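Local coordinates for benzoylformate decarboxylase (Mycobacterium smegmatis, PDB 4Q9D), which belongs to the thiamine pyrophosphate enzyme family, with N-terminal, central and C-terminal domains, and carries a bound magnesium ion, at residues B[61-66]-B[413-418]; B[359-364]-B[379-384]; B[417-420]-B[425-428]; B[501-504]-B[508-511]. All coordinates share one frame; numbering follows the deposited sequence.

Interaction 1: residues B[61-66]-B[413-418]; sequences AQATGK and VGIALG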
# COMPACT_ATOMS: atom_id res chain seq x y z
N ALA B 61 -1.35 -25.81 12.22
CA ALA B 61 -2.69 -25.53 11.73
C ALA B 61 -3.14 -26.53 10.66
O ALA B 61 -4.30 -26.97 10.61
CB ALA B 61 -2.76 -24.08 11.18
N GLN B 62 -2.22 -26.89 9.77
CA GLN B 62 -2.61 -27.82 8.71
C GLN B 62 -2.90 -29.21 9.26
O GLN B 62 -3.84 -29.85 8.83
CB GLN B 62 -1.55 -27.89 7.64
CG GLN B 62 -1.51 -26.65 6.76
CD GLN B 62 -0.78 -26.88 5.47
OE1 GLN B 62 -1.16 -27.76 4.67
NE2 GLN B 62 0.27 -26.08 5.22
N ALA B 63 -2.08 -29.67 10.21
CA ALA B 63 -2.24 -30.99 10.82
C ALA B 63 -3.48 -31.07 11.72
O ALA B 63 -4.17 -32.08 11.74
CB ALA B 63 -1.01 -31.35 11.61
N THR B 64 -3.76 -30.00 12.46
CA THR B 64 -4.93 -29.99 13.34
C THR B 64 -6.22 -29.63 12.59
O THR B 64 -7.30 -29.91 13.08
CB THR B 64 -4.77 -29.01 14.55
OG1 THR B 64 -4.49 -27.69 14.06
CG2 THR B 64 -3.63 -29.43 15.46
N GLY B 65 -6.12 -29.04 11.40
CA GLY B 65 -7.31 -28.55 10.72
C GLY B 65 -7.96 -27.40 11.48
O GLY B 65 -9.17 -27.21 11.42
N LYS B 66 -7.15 -26.64 12.21
CA LYS B 66 -7.66 -25.55 13.04
C LYS B 66 -6.71 -24.37 12.93
O LYS B 66 -5.53 -24.57 12.67
CB LYS B 66 -7.72 -26.00 14.51
CG LYS B 66 -8.78 -27.06 14.74
CD LYS B 66 -8.82 -27.54 16.18
CE LYS B 66 -10.05 -28.47 16.38
NZ LYS B 66 -10.17 -28.95 17.79
N VAL B 413 8.01 -29.85 12.53
CA VAL B 413 7.91 -29.68 13.97
C VAL B 413 6.46 -29.30 14.31
O VAL B 413 5.86 -29.86 15.24
CB VAL B 413 8.87 -28.57 14.47
CG1 VAL B 413 8.74 -28.38 16.01
CG2 VAL B 413 10.31 -28.90 14.12
N GLY B 414 5.90 -28.35 13.56
CA GLY B 414 4.50 -28.00 13.73
C GLY B 414 3.52 -29.15 13.52
O GLY B 414 2.57 -29.32 14.28
N ILE B 415 3.74 -29.95 12.47
CA ILE B 415 2.88 -31.10 12.20
C ILE B 415 2.93 -32.11 13.35
O ILE B 415 1.90 -32.61 13.79
CB ILE B 415 3.27 -31.79 10.86
CG1 ILE B 415 2.89 -30.88 9.67
CG2 ILE B 415 2.57 -33.15 10.74
CD1 ILE B 415 3.81 -31.10 8.41
N ALA B 416 4.13 -32.39 13.85
CA ALA B 416 4.24 -33.35 14.95
C ALA B 416 3.60 -32.81 16.25
O ALA B 416 2.94 -33.56 16.98
CB ALA B 416 5.69 -33.75 15.18
N LEU B 417 3.77 -31.51 16.52
CA LEU B 417 3.08 -30.88 17.65
C LEU B 417 1.58 -31.00 17.44
O LEU B 417 0.84 -31.26 18.38
CB LEU B 417 3.46 -29.41 17.80
CG LEU B 417 4.84 -29.18 18.39
CD1 LEU B 417 5.32 -27.73 18.14
CD2 LEU B 417 4.83 -29.51 19.88
N GLY B 418 1.15 -30.81 16.20
CA GLY B 418 -0.26 -30.93 15.87
C GLY B 418 -0.78 -32.34 16.10
O GLY B 418 -1.83 -32.51 16.70
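Ala63 and Thr64 of helix 50-64 meet Ile415 and Gly418 of helix 408-421, and no hydrogen bond crosses between them. The apolar contacts come first. The CB of Ala63 points at the partner helix and settles 3.8 Å from the carbonyl O of Ile415. Within segment 413-418 the side chain it meets is that of Ile415, through the short branch, with Ala63 CB 4.1 Å from Ile415 CG2. That methyl reaches the alanine because it stands opposite the isoleucine's own backbone N, whereas the longer CG1 branch lies beside that nitrogen.

The meeting joins helix 50-64, in the N-terminal TPP-binding domain, to helix 408-421, in the C-terminal one, so that two alpha/beta domains of related fold touch through short side chains and bare backbone. Their closeness illustrates how small residues bring helices together: the CA atoms of Ala63 and Ile415 are 5.3 Å apart, and those of Thr64 and Gly418 5.4 Å. Gly418 presents its CA directly to the neighbour, and the methyl Thr64 CG2 lies over it, 3.7 Å from Gly418 CA.

The hydroxyl of Thr64 is occupied on its own side of the contact. With chi1 at 56°, Thr64 turns OG1 back to the carbonyl of Phe60, one turn earlier, and leaves CG2 for the glycine. Lys66 N gives the same hydroxyl a weak bond. The methyl also comes close to the glycine's carbonyl, Thr64 CG2 being 3.8 Å from Gly418 O.

Interaction 2: residues B[359-364]-B[379-384]; sequences AVYEVL and TSTMLD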
# COMPACT_ATOMS: atom_id res chain seq x y z
N ALA B 359 18.69 -44.82 -4.21
CA ALA B 359 18.99 -45.73 -3.10
C ALA B 359 18.33 -45.25 -1.81
O ALA B 359 17.74 -46.03 -1.09
CB ALA B 359 20.49 -45.84 -2.89
N VAL B 360 18.47 -43.96 -1.52
CA VAL B 360 17.97 -43.39 -0.27
C VAL B 360 16.47 -43.58 -0.12
O VAL B 360 15.99 -44.00 0.92
CB VAL B 360 18.25 -41.84 -0.16
CG1 VAL B 360 17.57 -41.26 1.09
CG2 VAL B 360 19.72 -41.56 -0.16
N TYR B 361 15.72 -43.24 -1.17
CA TYR B 361 14.26 -43.34 -1.09
C TYR B 361 13.75 -44.78 -1.04
O TYR B 361 12.74 -45.06 -0.41
CB TYR B 361 13.57 -42.55 -2.19
CG TYR B 361 13.51 -41.06 -1.90
CD1 TYR B 361 12.37 -40.48 -1.36
CD2 TYR B 361 14.62 -40.24 -2.14
CE1 TYR B 361 12.33 -39.09 -1.06
CE2 TYR B 361 14.58 -38.88 -1.86
CZ TYR B 361 13.44 -38.31 -1.32
OH TYR B 361 13.44 -36.95 -1.08
N GLU B 362 14.47 -45.71 -1.68
CA GLU B 362 14.04 -47.11 -1.60
C GLU B 362 14.24 -47.63 -0.21
O GLU B 362 13.36 -48.27 0.34
CB GLU B 362 14.78 -48.03 -2.58
CG GLU B 362 14.23 -49.47 -2.45
CD GLU B 362 14.93 -50.48 -3.35
OE1 GLU B 362 15.93 -50.12 -4.03
OE2 GLU B 362 14.48 -51.65 -3.35
N VAL B 363 15.40 -47.35 0.38
CA VAL B 363 15.58 -47.70 1.79
C VAL B 363 14.48 -47.11 2.68
O VAL B 363 13.96 -47.77 3.57
CB VAL B 363 16.94 -47.24 2.34
CG1 VAL B 363 17.01 -47.52 3.83
CG2 VAL B 363 18.07 -47.95 1.59
N LEU B 364 14.10 -45.86 2.43
CA LEU B 364 13.03 -45.23 3.23
C LEU B 364 11.71 -45.99 3.06
O LEU B 364 10.99 -46.25 4.04
CB LEU B 364 12.81 -43.78 2.80
CG LEU B 364 13.67 -42.69 3.38
CD1 LEU B 364 13.26 -41.41 2.65
CD2 LEU B 364 13.39 -42.56 4.87
N THR B 379 14.12 -30.64 -3.95
CA THR B 379 13.60 -30.49 -5.30
C THR B 379 14.32 -31.38 -6.32
O THR B 379 13.70 -31.88 -7.26
CB THR B 379 13.67 -29.04 -5.77
OG1 THR B 379 14.98 -28.55 -5.50
CG2 THR B 379 12.65 -28.18 -5.01
N SER B 380 15.62 -31.59 -6.10
CA SER B 380 16.38 -32.48 -6.98
C SER B 380 15.93 -33.94 -6.82
O SER B 380 16.32 -34.78 -7.61
CB SER B 380 17.91 -32.34 -6.76
OG SER B 380 18.30 -32.73 -5.45
N THR B 381 15.10 -34.25 -5.81
CA THR B 381 14.69 -35.65 -5.63
C THR B 381 13.19 -35.93 -5.71
O THR B 381 12.71 -36.95 -5.20
CB THR B 381 15.33 -36.29 -4.37
OG1 THR B 381 14.75 -35.72 -3.20
CG2 THR B 381 16.84 -36.05 -4.35
N MET B 382 12.43 -35.05 -6.36
CA MET B 382 10.99 -35.29 -6.50
C MET B 382 10.68 -36.62 -7.21
O MET B 382 9.74 -37.33 -6.84
CB MET B 382 10.32 -34.12 -7.22
CG MET B 382 10.08 -32.90 -6.31
SD MET B 382 8.87 -33.13 -4.98
CE MET B 382 7.29 -33.30 -5.84
N LEU B 383 11.48 -36.97 -8.22
CA LEU B 383 11.25 -38.22 -8.96
C LEU B 383 11.37 -39.41 -8.02
O LEU B 383 10.55 -40.33 -8.08
CB LEU B 383 12.22 -38.38 -10.14
CG LEU B 383 12.17 -39.73 -10.88
CD1 LEU B 383 10.76 -40.08 -11.38
CD2 LEU B 383 13.20 -39.79 -12.03
N ASP B 384 12.35 -39.37 -7.12
CA ASP B 384 12.58 -40.46 -6.16
C ASP B 384 11.44 -40.62 -5.17
O ASP B 384 11.08 -41.72 -4.79
CB ASP B 384 13.92 -40.25 -5.44
CG ASP B 384 15.07 -40.09 -6.43
OD1 ASP B 384 15.22 -40.97 -7.31
OD2 ASP B 384 15.78 -39.08 -6.37
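Tyr361 OH is held by two threonine hydroxyls: Thr381 OG1, 2.8 Å from Tyr361 OH, and Thr431 OG1 on strand 428-433. Thr381 OG1 is shared in its turn, because Ser378 OG also bonds to it, and the result is a small hydroxyl network at the end of a buried ring. The side chains of Tyr361 and Thr381 cross at about a right angle. Thr381 OG1 comes obliquely to the ring and lies 3.4 Å from Tyr361 CE2.

Asp384 lies against the CB end of the ring, over one face. Its CB is 3.4 Å from Tyr361 CD2, and its carbonyl carbon is the atom above that face. The carboxylate plane is inclined 30° to the ring, but its charge is directed elsewhere, for Asp384 OD2 bonds to Ser357 OG.

Here helix 357-367 packs against the start of helix 382-388, and strand 373-377 of the parallel sheet in this alpha/beta fold connects the two. Met376 from that strand, with Leu385 and Trp388, also touches the tyrosine. Thr381 occupies the N-cap position of helix 382-388 without making a capping bond.

CG of Tyr361 lies opposite its carbonyl carbon (chi1 -79°), which carries the ring across to Asp384 and its hydroxyl on to the threonines. The side chain of Thr381 is about 8 Å from the bound magnesium ion.

Interaction 3: residues B[417-420]-B[425-428]; sequences LGDR and DRTV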
# COMPACT_ATOMS: atom_id res chain seq x y z
N LEU B 417 3.77 -31.51 16.52
CA LEU B 417 3.08 -30.88 17.65
C LEU B 417 1.58 -31.00 17.44
O LEU B 417 0.84 -31.26 18.38
CB LEU B 417 3.46 -29.41 17.80
CG LEU B 417 4.84 -29.18 18.39
CD1 LEU B 417 5.32 -27.73 18.14
CD2 LEU B 417 4.83 -29.51 19.88
N GLY B 418 1.15 -30.81 16.20
CA GLY B 418 -0.26 -30.93 15.87
C GLY B 418 -0.78 -32.34 16.10
O GLY B 418 -1.83 -32.51 16.70
N ASP B 419 -0.05 -33.35 15.61
CA ASP B 419 -0.44 -34.75 15.81
C ASP B 419 -0.60 -35.03 17.31
O ASP B 419 -1.57 -35.65 17.72
CB ASP B 419 0.62 -35.71 15.24
CG ASP B 419 0.66 -35.70 13.73
OD1 ASP B 419 -0.31 -35.20 13.12
OD2 ASP B 419 1.66 -36.20 13.16
N ARG B 420 0.35 -34.56 18.11
CA ARG B 420 0.29 -34.79 19.55
C ARG B 420 -0.93 -34.10 20.18
O ARG B 420 -1.63 -34.71 20.98
CB ARG B 420 1.60 -34.39 20.24
CG ARG B 420 1.50 -34.32 21.75
CD ARG B 420 2.82 -33.89 22.37
NE ARG B 420 3.95 -34.76 22.01
CZ ARG B 420 5.22 -34.46 22.30
NH1 ARG B 420 5.50 -33.30 22.90
NH2 ARG B 420 6.22 -35.28 21.97
N ASP B 425 -1.03 -40.66 16.80
CA ASP B 425 0.28 -41.24 17.11
C ASP B 425 0.93 -41.70 15.80
O ASP B 425 0.57 -42.73 15.26
CB ASP B 425 0.09 -42.42 18.07
CG ASP B 425 1.37 -43.23 18.32
OD1 ASP B 425 2.49 -42.70 18.19
OD2 ASP B 425 1.25 -44.42 18.67
N ARG B 426 1.87 -40.93 15.27
CA ARG B 426 2.53 -41.32 14.04
C ARG B 426 3.85 -40.61 13.99
O ARG B 426 4.12 -39.70 14.81
CB ARG B 426 1.68 -40.98 12.81
CG ARG B 426 1.65 -39.50 12.48
CD ARG B 426 0.85 -39.19 11.22
NE ARG B 426 0.62 -37.76 11.14
CZ ARG B 426 -0.06 -37.15 10.18
NH1 ARG B 426 -0.60 -37.85 9.19
NH2 ARG B 426 -0.20 -35.84 10.21
N THR B 427 4.67 -41.03 13.04
CA THR B 427 5.97 -40.45 12.87
C THR B 427 5.93 -39.52 11.66
O THR B 427 5.18 -39.74 10.70
CB THR B 427 7.08 -41.53 12.74
OG1 THR B 427 7.14 -42.28 13.95
CG2 THR B 427 8.46 -40.89 12.53
N VAL B 428 6.70 -38.45 11.76
CA VAL B 428 6.91 -37.55 10.63
C VAL B 428 8.28 -37.83 10.06
O VAL B 428 9.30 -37.79 10.78
CB VAL B 428 6.81 -36.06 11.04
CG1 VAL B 428 7.17 -35.16 9.83
CG2 VAL B 428 5.43 -35.76 11.54
O HOH W 1 3.77 -37.02 14.65
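Arg426 reaches back to Asp419 across the turn that joins helix 408-421 to strand 428-433 in the C-terminal TPP-binding domain, and a salt bridge fastens this helix-to-strand connection of the alpha/beta fold. From CB the arginine chain departs with CG between the backbone N and the carbonyl carbon (chi1 73°), then runs extended as far as NE. CG already passes the acid, 3.4 Å from Asp419 OD2, and CD lies a little farther from the same oxygen.

NE makes the straight bond: Arg426 NE to Asp419 OD2 is 2.8 Å, with the hydrogen pointing squarely at the oxygen. That oxygen lies in the guanidinium plane, yet from the acid's side the approach is from above the carboxylate, and the two flat groups are turned 62° apart. At the tip, Arg426 NH2 gives a second, more bent bond of 3.0 Å to Asp419 OD1, through the syn lone pair. The grip is therefore side-on, one nitrogen to each oxygen, while NH1 bonds to the carbonyl of Ala395.

Two partners hold each carboxylate oxygen. Asp419 OD1 also forms a salt bridge with Arg422, so two arginines gather round one acid, which probably steadies its negative charge. Asp419 OD2 is approached by a Val428 methyl, 4.1 Å away at CG2. It also accepts a bond from a water that donates again to the arginine's own backbone: the water oxygen lies 2.7 Å from both Asp419 OD2 and Arg426 O.

Interaction 4: residues B[501-504]-B[508-511]; sequences ATVE and MLEA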
# COMPACT_ATOMS: atom_id res chain seq x y z
N ALA B 501 23.11 -39.20 13.16
CA ALA B 501 24.17 -40.04 12.62
C ALA B 501 24.47 -39.62 11.19
O ALA B 501 23.62 -39.04 10.49
CB ALA B 501 23.83 -41.54 12.70
N THR B 502 25.70 -39.87 10.77
CA THR B 502 26.08 -39.68 9.38
C THR B 502 26.16 -41.09 8.80
O THR B 502 26.97 -41.90 9.24
CB THR B 502 27.44 -38.96 9.28
OG1 THR B 502 27.31 -37.65 9.87
CG2 THR B 502 27.93 -38.86 7.81
N VAL B 503 25.31 -41.41 7.83
CA VAL B 503 25.23 -42.77 7.35
C VAL B 503 26.30 -43.06 6.28
O VAL B 503 26.63 -42.18 5.46
CB VAL B 503 23.80 -43.13 6.90
CG1 VAL B 503 22.78 -42.66 7.95
CG2 VAL B 503 23.49 -42.52 5.58
N GLU B 504 26.83 -44.28 6.29
CA GLU B 504 27.91 -44.68 5.38
C GLU B 504 27.47 -45.63 4.25
O GLU B 504 28.22 -45.88 3.30
CB GLU B 504 29.04 -45.33 6.19
CG GLU B 504 29.62 -44.39 7.25
CD GLU B 504 30.42 -45.10 8.35
OE1 GLU B 504 30.95 -46.21 8.13
OE2 GLU B 504 30.52 -44.52 9.46
N MET B 508 23.56 -49.10 6.85
CA MET B 508 23.60 -48.21 8.01
C MET B 508 22.37 -47.30 8.02
O MET B 508 21.73 -47.12 9.06
CB MET B 508 24.88 -47.39 8.01
CG MET B 508 25.09 -46.68 9.33
SD MET B 508 26.65 -45.82 9.39
CE MET B 508 26.28 -44.67 10.75
N LEU B 509 22.00 -46.79 6.85
CA LEU B 509 20.78 -45.99 6.71
C LEU B 509 19.57 -46.74 7.25
O LEU B 509 18.75 -46.21 8.03
CB LEU B 509 20.57 -45.57 5.24
CG LEU B 509 19.27 -44.78 4.96
CD1 LEU B 509 19.19 -43.51 5.85
CD2 LEU B 509 19.23 -44.41 3.49
N GLU B 510 19.46 -47.99 6.86
CA GLU B 510 18.30 -48.78 7.25
C GLU B 510 18.30 -48.97 8.75
O GLU B 510 17.25 -48.86 9.41
CB GLU B 510 18.32 -50.13 6.55
CG GLU B 510 17.20 -51.07 6.94
CD GLU B 510 17.48 -52.52 6.50
OE1 GLU B 510 18.50 -52.76 5.80
OE2 GLU B 510 16.69 -53.41 6.85
N ALA B 511 19.48 -49.28 9.29
CA ALA B 511 19.57 -49.56 10.71
C ALA B 511 19.32 -48.30 11.53
O ALA B 511 18.64 -48.34 12.56
CB ALA B 511 20.94 -50.18 11.05
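Where the chain leaves strand 499-502 and turns into helix 506-518, Val503 and Leu509 come nearest in the backbone, their CA atoms 5.5 Å apart. Met508 carries most of the contact. Its CG lies opposite its backbone N (chi1 -168°) and the chain continues extended, so the thioether spans from the helix to the end of the strand. The sulfur receives a weak hydrogen bond from the backbone, with Glu504 N 3.5 Å from Met508 SD. Beyond it the terminal methyl is tightly placed, Met508 CE being 3.2 Å from Thr502 O, and the same methyl approaches the CB of Ala501 at 4.4 Å.

Glu504 crosses the methionine obliquely. Its whole side chain, from CB to the carboxylate, stays close to the sulfur, with Glu504 CG nearest at 3.9 Å from Met508 SD, at the exposed margin of the contact. The more buried half belongs to Val503. One of its methyls, CG1, lies 4.1 Å from Leu509 CA, and the other, CG2, sits 4.2 Å from Leu509 CB. Both residues also touch Val527 on the neighbouring strand, and Leu509 reaches Val363 of helix 357-367.

As a worked case of how a helix is seated beside the strand the chain has just left, the contact closes the first corner of the beta-alpha-beta unit formed by strand 499-502, helix 506-518 and strand 523-528, at the outermost strand of the parallel sheet in the C-terminal TPP-binding domain.

From the N terminus, interaction 1 opens first, on helix 50-64, and closes the longest loop when helix 408-421 returns to it, joining the N- and C-terminal domains. Interaction 2 opens and closes within that span, a short loop around strand 373-377. Interaction 3 starts where interaction 1 ends: the two share Leu417 and Gly418, and Ile415 CG2 also packs against Arg426 and Val428, so the interdomain helix is tied to the strand that follows it. Interaction 4 comes last, in series, at the edge of the same sheet. Yet it touches interaction 2, since Val363 CG1 lies 3.7 Å from Leu509 CG, bringing helices 357-367 and 506-518 together.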